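Local coordinates for tetraacyldisaccharide 4'-kinase (Aquifex aeolicus, PDB 4EHX), which phosphorylates the 4'-position of the lipid A disaccharide 1-phosphate with ATP to give lipid IVA, the last step of lipid IVA biosynthesis, at residues T52-Y57 against I152-K157; K280-L285 against E289-L294; L34-I39 against L125-L130. One frame throughout, in Å; residues are numbered along the deposited sequence.

Contact 1 of 3, residues T52-Y57 against I152-K157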
ATOM      1  N   THR A  52       0.171   0.339  -2.196  1.00 20.21           N
ATOM      2  CA  THR A  52      -1.269   0.087  -2.140  1.00 26.10           C
ATOM      3  C   THR A  52      -1.816  -0.174  -3.545  1.00 28.64           C
ATOM      4  O   THR A  52      -2.518  -1.167  -3.771  1.00 23.26           O
ATOM      5  CB  THR A  52      -2.028   1.254  -1.468  1.00 28.09           C
ATOM      6  OG1 THR A  52      -1.502   1.456  -0.154  1.00 34.83           O
ATOM      7  CG2 THR A  52      -3.515   0.936  -1.350  1.00 29.52           C
ATOM      8  N   SER A  53      -1.490   0.707  -4.488  1.00 21.49           N
ATOM      9  CA  SER A  53      -1.906   0.498  -5.878  1.00 23.90           C
ATOM     10  C   SER A  53      -1.417  -0.833  -6.431  1.00 19.45           C
ATOM     11  O   SER A  53      -2.148  -1.531  -7.149  1.00 19.73           O
ATOM     12  CB  SER A  53      -1.419   1.636  -6.788  1.00 21.70           C
ATOM     13  OG  SER A  53      -2.043   2.849  -6.452  1.00 29.54           O
ATOM     14  N   PHE A  54      -0.176  -1.197  -6.123  1.00 18.61           N
ATOM     15  CA  PHE A  54       0.345  -2.438  -6.655  1.00 17.58           C
ATOM     16  C   PHE A  54      -0.359  -3.650  -6.057  1.00 19.26           C
ATOM     17  O   PHE A  54      -0.603  -4.634  -6.751  1.00 21.78           O
ATOM     18  CB  PHE A  54       1.872  -2.567  -6.473  1.00 17.82           C
ATOM     19  CG  PHE A  54       2.433  -3.744  -7.194  1.00 19.73           C
ATOM     20  CD1 PHE A  54       2.669  -3.688  -8.570  1.00 23.17           C
ATOM     21  CD2 PHE A  54       2.672  -4.930  -6.523  1.00 16.43           C
ATOM     22  CE1 PHE A  54       3.150  -4.793  -9.259  1.00 22.73           C
ATOM     23  CE2 PHE A  54       3.136  -6.037  -7.205  1.00 19.09           C
ATOM     24  CZ  PHE A  54       3.386  -5.969  -8.573  1.00 25.94           C
ATOM     25  N   VAL A  55      -0.672  -3.600  -4.764  1.00 25.04           N
ATOM     26  CA  VAL A  55      -1.413  -4.706  -4.153  1.00 21.02           C
ATOM     27  C   VAL A  55      -2.756  -4.918  -4.859  1.00 21.80           C
ATOM     28  O   VAL A  55      -3.132  -6.051  -5.175  1.00 22.21           O
ATOM     29  CB  VAL A  55      -1.613  -4.497  -2.619  1.00 21.11           C
ATOM     30  CG1 VAL A  55      -2.533  -5.554  -2.067  1.00 24.82           C
ATOM     31  CG2 VAL A  55      -0.252  -4.542  -1.913  1.00 22.95           C
ATOM     32  N   MET A  56      -3.475  -3.829  -5.121  1.00 18.50           N
ATOM     33  CA  MET A  56      -4.760  -3.919  -5.831  1.00 19.28           C
ATOM     34  C   MET A  56      -4.564  -4.543  -7.205  1.00 24.52           C
ATOM     35  O   MET A  56      -5.328  -5.406  -7.637  1.00 23.06           O
ATOM     36  CB  MET A  56      -5.368  -2.529  -6.004  1.00 24.45           C
ATOM     37  CG  MET A  56      -5.792  -1.865  -4.697  1.00 32.47           C
ATOM     38  SD  MET A  56      -6.103  -0.094  -4.945  1.00 32.06           S
ATOM     39  CE  MET A  56      -7.536  -0.186  -6.018  1.00 33.05           C
ATOM     40  N   TYR A  57      -3.535  -4.075  -7.899  1.00 20.57           N
ATOM     41  CA  TYR A  57      -3.198  -4.568  -9.225  1.00 21.03           C
ATOM     42  C   TYR A  57      -2.879  -6.065  -9.207  1.00 21.51           C
ATOM     43  O   TYR A  57      -3.376  -6.838 -10.032  1.00 19.96           O
ATOM     44  CB  TYR A  57      -2.018  -3.766  -9.775  1.00 22.55           C
ATOM     45  CG  TYR A  57      -1.387  -4.398 -10.985  1.00 24.89           C
ATOM     46  CD1 TYR A  57      -1.922  -4.200 -12.259  1.00 23.44           C
ATOM     47  CD2 TYR A  57      -0.249  -5.188 -10.860  1.00 23.00           C
ATOM     48  CE1 TYR A  57      -1.337  -4.790 -13.376  1.00 30.08           C
ATOM     49  CE2 TYR A  57       0.342  -5.773 -11.962  1.00 25.23           C
ATOM     50  CZ  TYR A  57      -0.207  -5.577 -13.214  1.00 30.21           C
ATOM     51  OH  TYR A  57       0.389  -6.175 -14.296  1.00 27.03           O
ATOM     52  N   ILE A 152       8.500  -9.379  -4.017  1.00 18.63           N
ATOM     53  CA  ILE A 152       8.413  -8.245  -4.931  1.00 17.15           C
ATOM     54  C   ILE A 152       8.782  -6.960  -4.211  1.00 18.98           C
ATOM     55  O   ILE A 152       8.186  -6.614  -3.188  1.00 18.67           O
ATOM     56  CB  ILE A 152       7.013  -8.102  -5.521  1.00 20.50           C
ATOM     57  CG1 ILE A 152       6.609  -9.399  -6.236  1.00 20.93           C
ATOM     58  CG2 ILE A 152       6.984  -6.905  -6.501  1.00 19.25           C
ATOM     59  CD1 ILE A 152       5.150  -9.375  -6.817  1.00 17.30           C
ATOM     60  N   LEU A 153       9.778  -6.259  -4.738  1.00 20.47           N
ATOM     61  CA  LEU A 153      10.239  -5.026  -4.122  1.00 17.77           C
ATOM     62  C   LEU A 153       9.951  -3.858  -5.033  1.00 19.51           C
ATOM     63  O   LEU A 153      10.350  -3.856  -6.203  1.00 21.12           O
ATOM     64  CB  LEU A 153      11.750  -5.084  -3.877  1.00 18.89           C
ATOM     65  CG  LEU A 153      12.347  -3.804  -3.271  1.00 21.27           C
ATOM     66  CD1 LEU A 153      11.858  -3.600  -1.845  1.00 21.32           C
ATOM     67  CD2 LEU A 153      13.906  -3.830  -3.324  1.00 25.38           C
ATOM     68  N   LEU A 154       9.278  -2.853  -4.492  1.00 19.73           N
ATOM     69  CA  LEU A 154       9.016  -1.621  -5.241  1.00 19.27           C
ATOM     70  C   LEU A 154      10.112  -0.631  -4.933  1.00 22.54           C
ATOM     71  O   LEU A 154      10.493  -0.464  -3.766  1.00 24.54           O
ATOM     72  CB  LEU A 154       7.668  -1.015  -4.838  1.00 18.92           C
ATOM     73  CG  LEU A 154       6.432  -1.564  -5.566  1.00 24.62           C
ATOM     74  CD1 LEU A 154       6.320  -3.076  -5.436  1.00 22.11           C
ATOM     75  CD2 LEU A 154       5.176  -0.885  -5.003  1.00 22.43           C
ATOM     76  N   LEU A 155      10.599   0.030  -5.977  1.00 23.21           N
ATOM     77  CA  LEU A 155      11.654   1.030  -5.863  1.00 27.50           C
ATOM     78  C   LEU A 155      11.266   2.269  -6.638  1.00 33.04           C
ATOM     79  O   LEU A 155      10.904   2.169  -7.809  1.00 28.04           O
ATOM     80  CB  LEU A 155      12.944   0.507  -6.492  1.00 28.06           C
ATOM     81  CG  LEU A 155      14.012  -0.276  -5.735  1.00 46.40           C
ATOM     82  CD1 LEU A 155      15.178  -0.441  -6.695  1.00 49.79           C
ATOM     83  CD2 LEU A 155      14.463   0.427  -4.449  1.00 37.58           C
ATOM     84  N   LYS A 156      11.370   3.439  -6.017  1.00 26.29           N
ATOM     85  CA  LYS A 156      11.256   4.682  -6.786  1.00 31.12           C
ATOM     86  C   LYS A 156      12.613   5.352  -6.960  1.00 34.37           C
ATOM     87  O   LYS A 156      13.549   5.107  -6.192  1.00 32.51           O
ATOM     88  CB  LYS A 156      10.256   5.644  -6.150  1.00 31.90           C
ATOM     89  CG  LYS A 156      10.630   6.080  -4.767  1.00 29.28           C
ATOM     90  CD  LYS A 156       9.509   6.852  -4.120  1.00 36.18           C
ATOM     91  CE  LYS A 156       9.822   7.111  -2.663  1.00 35.74           C
ATOM     92  NZ  LYS A 156       8.693   7.799  -1.986  1.00 40.38           N
ATOM     93  N   LYS A 157      12.729   6.198  -7.975  1.00 28.80           N
ATOM     94  CA  LYS A 157      14.021   6.817  -8.269  1.00 32.12           C
ATOM     95  C   LYS A 157      14.604   7.475  -7.016  1.00 31.17           C
ATOM     96  O   LYS A 157      15.795   7.358  -6.743  1.00 36.01           O
ATOM     97  CB  LYS A 157      13.899   7.832  -9.415  1.00 33.73           C
ATOM     98  CG  LYS A 157      15.239   8.436  -9.850  1.00 34.36           C
ATOM     99  CD  LYS A 157      15.031   9.477 -10.954  1.00 36.56           C
ATOM    100  CE  LYS A 157      16.344  10.076 -11.429  1.00 45.55           C
ATOM    101  NZ  LYS A 157      16.108  11.135 -12.455  1.00 47.27           N
TER
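Phe54, on helix 51-61, meets Ile152 and Leu154 of strand 150-156 with its aromatic ring and its CB. The tight part of the contact is at the ring rim, where Phe54 CE2 lies 3.9 Å from Ile152 CD1. Phe54 CE2 is almost as close, 4.0 Å, to Ile152 CG2, so both branches of the isoleucine meet the same corner. Ile152 CD1 lies near the ring plane, whereas Leu154 CD1 sits over one face. The second branch, Leu154 CD2, approaches Phe54 CB at 4.0 Å. A chi1 of -172°, which puts CG opposite the backbone N, sends the ring outward to bridge the gap between helix and strand. Phe54 CA and Leu154 CA are 8.8 Å apart. All three residues are buried, and no hydrogen bond crosses. The rest of this helix turn takes no part and is more polar and partly exposed: Ser53 OG and Tyr57 OH hydrogen-bond to Arg206 and Glu303. Lys156, partly exposed, hydrogen-bonds through NZ to Gly48 O. Thr52 and Gly48 belong to the predicted ATP-binding loop, so this packing sets the helix that begins within that loop against the parallel strands, as in P-loop kinases.

Contact 2 of 3, residues K280-L285 against E289-L294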
ATOM      1  N   LYS A 280      -7.945   7.601   2.142  1.00 29.74           N
ATOM      2  CA  LYS A 280      -7.772   7.457   3.585  1.00 37.14           C
ATOM      3  C   LYS A 280      -8.782   8.297   4.363  1.00 38.28           C
ATOM      4  O   LYS A 280      -9.209   7.917   5.454  1.00 40.48           O
ATOM      5  CB  LYS A 280      -6.352   7.822   4.018  1.00 49.86           C
ATOM      6  CG  LYS A 280      -6.131   7.678   5.521  1.00 69.97           C
ATOM      7  CD  LYS A 280      -4.728   8.081   5.947  1.00 84.51           C
ATOM      8  CE  LYS A 280      -4.566   7.960   7.459  1.00 90.90           C
ATOM      9  NZ  LYS A 280      -3.223   8.410   7.922  1.00 97.36           N
ATOM     10  N   ASP A 281      -9.146   9.452   3.816  1.00 29.93           N
ATOM     11  CA  ASP A 281     -10.194  10.273   4.425  1.00 32.22           C
ATOM     12  C   ASP A 281     -11.576   9.699   4.123  1.00 35.84           C
ATOM     13  O   ASP A 281     -12.472   9.685   4.972  1.00 35.94           O
ATOM     14  CB  ASP A 281     -10.118  11.704   3.898  1.00 39.41           C
ATOM     15  CG  ASP A 281      -8.897  12.441   4.394  1.00 50.56           C
ATOM     16  OD1 ASP A 281      -8.848  12.742   5.603  1.00 55.08           O
ATOM     17  OD2 ASP A 281      -7.999  12.726   3.576  1.00 45.36           O
ATOM     18  N   LEU A 282     -11.734   9.213   2.901  1.00 30.35           N
ATOM     19  CA  LEU A 282     -13.035   8.770   2.426  1.00 32.95           C
ATOM     20  C   LEU A 282     -13.606   7.637   3.276  1.00 33.07           C
ATOM     21  O   LEU A 282     -14.818   7.509   3.392  1.00 33.72           O
ATOM     22  CB  LEU A 282     -12.936   8.357   0.955  1.00 28.07           C
ATOM     23  CG  LEU A 282     -14.218   7.963   0.223  1.00 34.27           C
ATOM     24  CD1 LEU A 282     -15.219   9.140   0.137  1.00 33.57           C
ATOM     25  CD2 LEU A 282     -13.860   7.444  -1.156  1.00 31.55           C
ATOM     26  N   ILE A 283     -12.743   6.814   3.874  1.00 30.72           N
ATOM     27  CA  ILE A 283     -13.236   5.666   4.637  1.00 35.34           C
ATOM     28  C   ILE A 283     -14.061   6.113   5.843  1.00 46.11           C
ATOM     29  O   ILE A 283     -14.860   5.342   6.367  1.00 41.73           O
ATOM     30  CB  ILE A 283     -12.113   4.696   5.094  1.00 41.87           C
ATOM     31  CG1 ILE A 283     -11.060   5.425   5.922  1.00 38.98           C
ATOM     32  CG2 ILE A 283     -11.477   4.006   3.903  1.00 37.22           C
ATOM     33  CD1 ILE A 283      -9.982   4.504   6.486  1.00 46.10           C
ATOM     34  N   LYS A 284     -13.884   7.364   6.257  1.00 41.28           N
ATOM     35  CA  LYS A 284     -14.564   7.882   7.441  1.00 42.06           C
ATOM     36  C   LYS A 284     -15.831   8.637   7.077  1.00 40.88           C
ATOM     37  O   LYS A 284     -16.525   9.161   7.948  1.00 47.07           O
ATOM     38  CB  LYS A 284     -13.622   8.786   8.243  1.00 40.88           C
ATOM     39  CG  LYS A 284     -12.397   8.065   8.781  1.00 48.13           C
ATOM     40  CD  LYS A 284     -11.144   8.903   8.600  1.00 59.76           C
ATOM     41  CE  LYS A 284      -9.900   8.135   9.016  1.00 70.70           C
ATOM     42  NZ  LYS A 284      -9.950   7.757  10.452  1.00 73.05           N
ATOM     43  N   LEU A 285     -16.136   8.683   5.783  1.00 35.12           N
ATOM     44  CA  LEU A 285     -17.259   9.463   5.280  1.00 34.19           C
ATOM     45  C   LEU A 285     -18.197   8.631   4.415  1.00 37.78           C
ATOM     46  O   LEU A 285     -18.857   9.154   3.514  1.00 41.74           O
ATOM     47  CB  LEU A 285     -16.752  10.662   4.484  1.00 33.63           C
ATOM     48  CG  LEU A 285     -15.955  11.681   5.294  1.00 42.65           C
ATOM     49  CD1 LEU A 285     -15.238  12.649   4.372  1.00 50.14           C
ATOM     50  CD2 LEU A 285     -16.895  12.421   6.243  1.00 37.03           C
ATOM     51  N   GLU A 289     -22.968  10.652  -0.032  1.00 32.50           N
ATOM     52  CA  GLU A 289     -22.951  10.227  -1.413  1.00 43.90           C
ATOM     53  C   GLU A 289     -22.479  11.321  -2.353  1.00 44.44           C
ATOM     54  O   GLU A 289     -22.430  11.126  -3.564  1.00 47.39           O
ATOM     55  CB  GLU A 289     -24.327   9.674  -1.800  1.00 57.91           C
ATOM     56  CG  GLU A 289     -24.580   8.303  -1.168  1.00 64.95           C
ATOM     57  CD  GLU A 289     -26.041   8.035  -0.860  1.00 67.91           C
ATOM     58  OE1 GLU A 289     -26.302   7.153  -0.012  1.00 56.26           O
ATOM     59  OE2 GLU A 289     -26.920   8.698  -1.460  1.00 66.05           O
ATOM     60  N   ASN A 290     -22.111  12.470  -1.795  1.00 36.41           N
ATOM     61  CA  ASN A 290     -21.568  13.544  -2.619  1.00 31.94           C
ATOM     62  C   ASN A 290     -20.055  13.735  -2.425  1.00 36.89           C
ATOM     63  O   ASN A 290     -19.506  14.758  -2.817  1.00 30.53           O
ATOM     64  CB  ASN A 290     -22.341  14.865  -2.416  1.00 28.91           C
ATOM     65  CG  ASN A 290     -22.294  15.383  -0.963  1.00 34.73           C
ATOM     66  OD1 ASN A 290     -22.051  14.626  -0.016  1.00 36.82           O
ATOM     67  ND2 ASN A 290     -22.542  16.684  -0.792  1.00 32.87           N
ATOM     68  N   VAL A 291     -19.395  12.727  -1.850  1.00 31.19           N
ATOM     69  CA  VAL A 291     -17.965  12.785  -1.529  1.00 26.02           C
ATOM     70  C   VAL A 291     -17.225  11.665  -2.252  1.00 33.06           C
ATOM     71  O   VAL A 291     -17.620  10.508  -2.146  1.00 31.83           O
ATOM     72  CB  VAL A 291     -17.746  12.633  -0.019  1.00 30.52           C
ATOM     73  CG1 VAL A 291     -16.268  12.682   0.325  1.00 30.88           C
ATOM     74  CG2 VAL A 291     -18.532  13.704   0.744  1.00 31.74           C
ATOM     75  N   PHE A 292     -16.158  12.017  -2.974  1.00 27.80           N
ATOM     76  CA  PHE A 292     -15.441  11.084  -3.844  1.00 29.06           C
ATOM     77  C   PHE A 292     -13.928  11.181  -3.668  1.00 33.44           C
ATOM     78  O   PHE A 292     -13.413  12.179  -3.158  1.00 29.94           O
ATOM     79  CB  PHE A 292     -15.772  11.385  -5.314  1.00 29.60           C
ATOM     80  CG  PHE A 292     -17.242  11.371  -5.621  1.00 29.36           C
ATOM     81  CD1 PHE A 292     -18.019  12.498  -5.403  1.00 32.79           C
ATOM     82  CD2 PHE A 292     -17.847  10.229  -6.117  1.00 33.73           C
ATOM     83  CE1 PHE A 292     -19.377  12.481  -5.670  1.00 37.13           C
ATOM     84  CE2 PHE A 292     -19.206  10.209  -6.395  1.00 37.46           C
ATOM     85  CZ  PHE A 292     -19.971  11.336  -6.164  1.00 36.57           C
ATOM     86  N   ALA A 293     -13.225  10.140  -4.111  1.00 30.84           N
ATOM     87  CA  ALA A 293     -11.767  10.152  -4.197  1.00 27.06           C
ATOM     88  C   ALA A 293     -11.345   9.898  -5.644  1.00 33.25           C
ATOM     89  O   ALA A 293     -12.137   9.432  -6.454  1.00 30.12           O
ATOM     90  CB  ALA A 293     -11.152   9.097  -3.256  1.00 25.84           C
ATOM     91  N   LEU A 294     -10.104  10.224  -5.975  1.00 32.33           N
ATOM     92  CA  LEU A 294      -9.602   9.945  -7.303  1.00 31.13           C
ATOM     93  C   LEU A 294      -9.178   8.478  -7.388  1.00 29.50           C
ATOM     94  O   LEU A 294      -8.678   7.901  -6.419  1.00 28.19           O
ATOM     95  CB  LEU A 294      -8.427  10.857  -7.626  1.00 29.05           C
ATOM     96  CG  LEU A 294      -8.658  12.358  -7.431  1.00 34.13           C
ATOM     97  CD1 LEU A 294      -7.376  13.139  -7.708  1.00 36.98           C
ATOM     98  CD2 LEU A 294      -9.788  12.847  -8.315  1.00 35.61           C
TER
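Leu282 fits its forked end over the strand at Val291 and Ala293, one methyl to each residue. Leu282 CD1 rests 3.6 Å from Val291 O and 3.7 Å from Val291 CG1. The other prong, Leu282 CD2, drops onto the low bump of Ala293 CB at 3.8 Å. Ala293 has no further side-chain atoms, consistent with backbones that come within 6.9 Å between Leu282 CA and Ala293 CA. The leucine's chi1 of -175° points the side chain at the strand, and chi2 turns the methyls to their separate partners. These pieces belong to a strand-helix-strand passage: strand 275-277, the short helix 279-282, then strand 291-300 running parallel to the first, as is common in alpha/beta folds. Val291 supplies the matching projection. Its CG1 meets both leucines, from directions about a right angle apart: Leu282 closely and, more loosely, Leu285, whose side chain crosses the valine and brings Leu285 CD1 to 4.2 Å from Val291 CG1. A type I turn from Leu282 to Leu285, with Leu285 N bonded to Leu282 O at 3.0 Å, brings the second leucine round to the same flank. Phe292 points its CB away from this flank and touches Leu276 and Asn213.

Contact 3 of 3, residues L34-I39 against L125-L130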
ATOM      1  N   LEU A  34       4.267 -21.096   5.308  1.00 23.55           N
ATOM      2  CA  LEU A  34       2.849 -21.440   5.142  1.00 21.43           C
ATOM      3  C   LEU A  34       2.670 -22.458   4.011  1.00 23.82           C
ATOM      4  O   LEU A  34       3.475 -22.499   3.076  1.00 25.66           O
ATOM      5  CB  LEU A  34       2.014 -20.185   4.871  1.00 20.62           C
ATOM      6  CG  LEU A  34       1.873 -19.250   6.079  1.00 23.70           C
ATOM      7  CD1 LEU A  34       1.349 -17.881   5.635  1.00 21.82           C
ATOM      8  CD2 LEU A  34       0.956 -19.863   7.151  1.00 24.15           C
ATOM      9  N   PRO A  35       1.620 -23.299   4.107  1.00 26.94           N
ATOM     10  CA  PRO A  35       1.391 -24.383   3.141  1.00 30.22           C
ATOM     11  C   PRO A  35       0.697 -23.945   1.854  1.00 37.04           C
ATOM     12  O   PRO A  35       0.337 -24.811   1.062  1.00 34.73           O
ATOM     13  CB  PRO A  35       0.491 -25.354   3.915  1.00 29.85           C
ATOM     14  CG  PRO A  35      -0.294 -24.465   4.828  1.00 33.77           C
ATOM     15  CD  PRO A  35       0.700 -23.387   5.256  1.00 24.69           C
ATOM     16  N   VAL A  36       0.489 -22.646   1.645  1.00 22.21           N
ATOM     17  CA  VAL A  36       0.056 -22.171   0.332  1.00 21.03           C
ATOM     18  C   VAL A  36       1.036 -21.089  -0.113  1.00 24.76           C
ATOM     19  O   VAL A  36       1.801 -20.600   0.696  1.00 22.92           O
ATOM     20  CB  VAL A  36      -1.398 -21.604   0.343  1.00 29.11           C
ATOM     21  CG1 VAL A  36      -2.399 -22.683   0.730  1.00 31.32           C
ATOM     22  CG2 VAL A  36      -1.516 -20.391   1.280  1.00 23.33           C
ATOM     23  N   PRO A  37       1.002 -20.711  -1.396  1.00 21.91           N
ATOM     24  CA  PRO A  37       1.904 -19.670  -1.907  1.00 20.58           C
ATOM     25  C   PRO A  37       1.732 -18.300  -1.231  1.00 16.51           C
ATOM     26  O   PRO A  37       0.618 -17.896  -0.849  1.00 19.03           O
ATOM     27  CB  PRO A  37       1.547 -19.591  -3.396  1.00 25.74           C
ATOM     28  CG  PRO A  37       0.968 -20.944  -3.717  1.00 26.96           C
ATOM     29  CD  PRO A  37       0.202 -21.324  -2.474  1.00 28.80           C
ATOM     30  N   VAL A  38       2.872 -17.633  -1.043  1.00 19.43           N
ATOM     31  CA  VAL A  38       2.947 -16.324  -0.426  1.00 19.57           C
ATOM     32  C   VAL A  38       3.728 -15.395  -1.350  1.00 20.32           C
ATOM     33  O   VAL A  38       4.872 -15.675  -1.732  1.00 21.61           O
ATOM     34  CB  VAL A  38       3.665 -16.388   0.944  1.00 19.38           C
ATOM     35  CG1 VAL A  38       3.816 -14.985   1.527  1.00 19.71           C
ATOM     36  CG2 VAL A  38       2.878 -17.300   1.898  1.00 16.36           C
ATOM     37  N   ILE A  39       3.089 -14.296  -1.723  1.00 15.65           N
ATOM     38  CA  ILE A  39       3.738 -13.266  -2.505  1.00 18.77           C
ATOM     39  C   ILE A  39       3.878 -12.062  -1.591  1.00 20.79           C
ATOM     40  O   ILE A  39       2.912 -11.650  -0.973  1.00 22.73           O
ATOM     41  CB  ILE A  39       2.871 -12.861  -3.695  1.00 19.98           C
ATOM     42  CG1 ILE A  39       2.575 -14.081  -4.583  1.00 22.62           C
ATOM     43  CG2 ILE A  39       3.556 -11.732  -4.500  1.00 16.75           C
ATOM     44  CD1 ILE A  39       1.429 -13.839  -5.601  1.00 22.82           C
ATOM     45  N   LEU A 125      -4.586 -18.349  10.872  1.00 26.21           N
ATOM     46  CA  LEU A 125      -5.992 -18.063  11.150  1.00 26.99           C
ATOM     47  C   LEU A 125      -6.780 -18.034   9.845  1.00 26.18           C
ATOM     48  O   LEU A 125      -7.897 -18.542   9.768  1.00 27.93           O
ATOM     49  CB  LEU A 125      -6.149 -16.727  11.880  1.00 30.66           C
ATOM     50  CG  LEU A 125      -7.607 -16.292  12.077  1.00 32.04           C
ATOM     51  CD1 LEU A 125      -8.326 -17.219  13.060  1.00 35.89           C
ATOM     52  CD2 LEU A 125      -7.693 -14.845  12.544  1.00 36.23           C
ATOM     53  N   ALA A 126      -6.196 -17.423   8.820  1.00 26.70           N
ATOM     54  CA  ALA A 126      -6.854 -17.358   7.524  1.00 26.35           C
ATOM     55  C   ALA A 126      -7.071 -18.764   6.964  1.00 22.73           C
ATOM     56  O   ALA A 126      -8.139 -19.075   6.447  1.00 27.27           O
ATOM     57  CB  ALA A 126      -6.032 -16.504   6.546  1.00 23.64           C
ATOM     58  N   LEU A 127      -6.056 -19.617   7.058  1.00 24.64           N
ATOM     59  CA  LEU A 127      -6.205 -20.963   6.525  1.00 28.03           C
ATOM     60  C   LEU A 127      -7.355 -21.687   7.213  1.00 36.42           C
ATOM     61  O   LEU A 127      -8.121 -22.397   6.573  1.00 36.95           O
ATOM     62  CB  LEU A 127      -4.903 -21.758   6.647  1.00 25.14           C
ATOM     63  CG  LEU A 127      -3.839 -21.297   5.643  1.00 27.30           C
ATOM     64  CD1 LEU A 127      -2.455 -21.778   6.053  1.00 27.64           C
ATOM     65  CD2 LEU A 127      -4.194 -21.742   4.217  1.00 31.36           C
ATOM     66  N   GLU A 128      -7.486 -21.470   8.514  1.00 30.95           N
ATOM     67  CA  GLU A 128      -8.527 -22.111   9.300  1.00 33.71           C
ATOM     68  C   GLU A 128      -9.922 -21.597   8.941  1.00 32.46           C
ATOM     69  O   GLU A 128     -10.851 -22.379   8.767  1.00 36.18           O
ATOM     70  CB  GLU A 128      -8.244 -21.894  10.788  1.00 36.29           C
ATOM     71  CG  GLU A 128      -9.285 -22.466  11.731  1.00 62.82           C
ATOM     72  CD  GLU A 128      -8.920 -22.233  13.186  1.00 83.46           C
ATOM     73  OE1 GLU A 128      -7.924 -21.521  13.444  1.00 91.20           O
ATOM     74  OE2 GLU A 128      -9.625 -22.764  14.068  1.00 92.86           O
ATOM     75  N   LYS A 129     -10.063 -20.280   8.813  1.00 27.80           N
ATOM     76  CA  LYS A 129     -11.384 -19.664   8.692  1.00 32.66           C
ATOM     77  C   LYS A 129     -11.785 -19.283   7.268  1.00 35.40           C
ATOM     78  O   LYS A 129     -12.970 -19.159   6.977  1.00 34.45           O
ATOM     79  CB  LYS A 129     -11.468 -18.407   9.569  1.00 35.07           C
ATOM     80  CG  LYS A 129     -11.146 -18.620  11.040  1.00 43.42           C
ATOM     81  CD  LYS A 129     -12.143 -19.548  11.706  1.00 47.46           C
ATOM     82  CE  LYS A 129     -11.867 -19.664  13.199  1.00 57.96           C
ATOM     83  NZ  LYS A 129     -12.735 -20.698  13.842  1.00 63.38           N
ATOM     84  N   LEU A 130     -10.812 -19.068   6.389  1.00 31.66           N
ATOM     85  CA  LEU A 130     -11.108 -18.477   5.081  1.00 28.39           C
ATOM     86  C   LEU A 130     -10.694 -19.349   3.884  1.00 34.26           C
ATOM     87  O   LEU A 130     -10.996 -19.015   2.736  1.00 29.28           O
ATOM     88  CB  LEU A 130     -10.419 -17.115   4.967  1.00 22.63           C
ATOM     89  CG  LEU A 130     -10.738 -16.036   6.013  1.00 27.57           C
ATOM     90  CD1 LEU A 130      -9.723 -14.894   5.977  1.00 26.21           C
ATOM     91  CD2 LEU A 130     -12.158 -15.503   5.840  1.00 29.51           C
TER
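Leu127, on helix 119-130, makes every side-chain contact from its side, meeting Leu34, Pro35 and Val36 ahead of strand 38-43. Its CG lies anti to the carbonyl carbon and beside the backbone N (chi1 -73°), and a chi2 of 162° turns the fork so that its two methyls face different partners. One methyl, Leu127 CD1, presses on the proline ring, 3.6 Å from Pro35 CD. Pro35 CG is nearly as close to the same Leu127 CD1, at 3.7 Å, so the methyl meets the ring at its CG-CD edge. Leu34 CD2 joins more loosely, 4.1 Å from Leu127 CD1, its side chain approaching the helix leucine at a slant. The second methyl, Leu127 CD2, faces both branches of Val36, with Val36 CG1 at 4.0 Å and Val36 CG2 slightly farther off. Valine and leucine run alongside each other in opposite directions. No hydrogen bond crosses, and the exposed Pro35 marks the outer margin, while Leu34 is buried. Phe135 of strand 134-138 touches Leu34 and Val36 from one segment and Ala126 from the other, so it links the two. Leu34 also reaches Tyr120 and Leu124, farther back along helix 119-130, whereas Leu125 and Lys129 pack toward strand 81-86, so the helix is set between that strand and the approach to strand 38-43.

All three contacts are apolar and none has a hydrogen bond across it, but they differ in depth. The centre of contact 1 lies about 7 Å from the centre of the chain, that of contact 2 about 18 Å; both are buried. Contact 3, its centre about 20 Å out, is only partly buried and includes an exposed proline. An aromatic ring carries contact 1, whereas aliphatic side chains alone make the other two: leucine, valine and alanine in contact 2, leucine, valine and proline in contact 3. Contacts 1 and 3 share a region: strands 38-43 and 150-156 are parallel neighbours, and Ile152 CD1 touches Ile39 CG2 at 3.7 Å. Contact 2 stands apart and joins segments close in sequence.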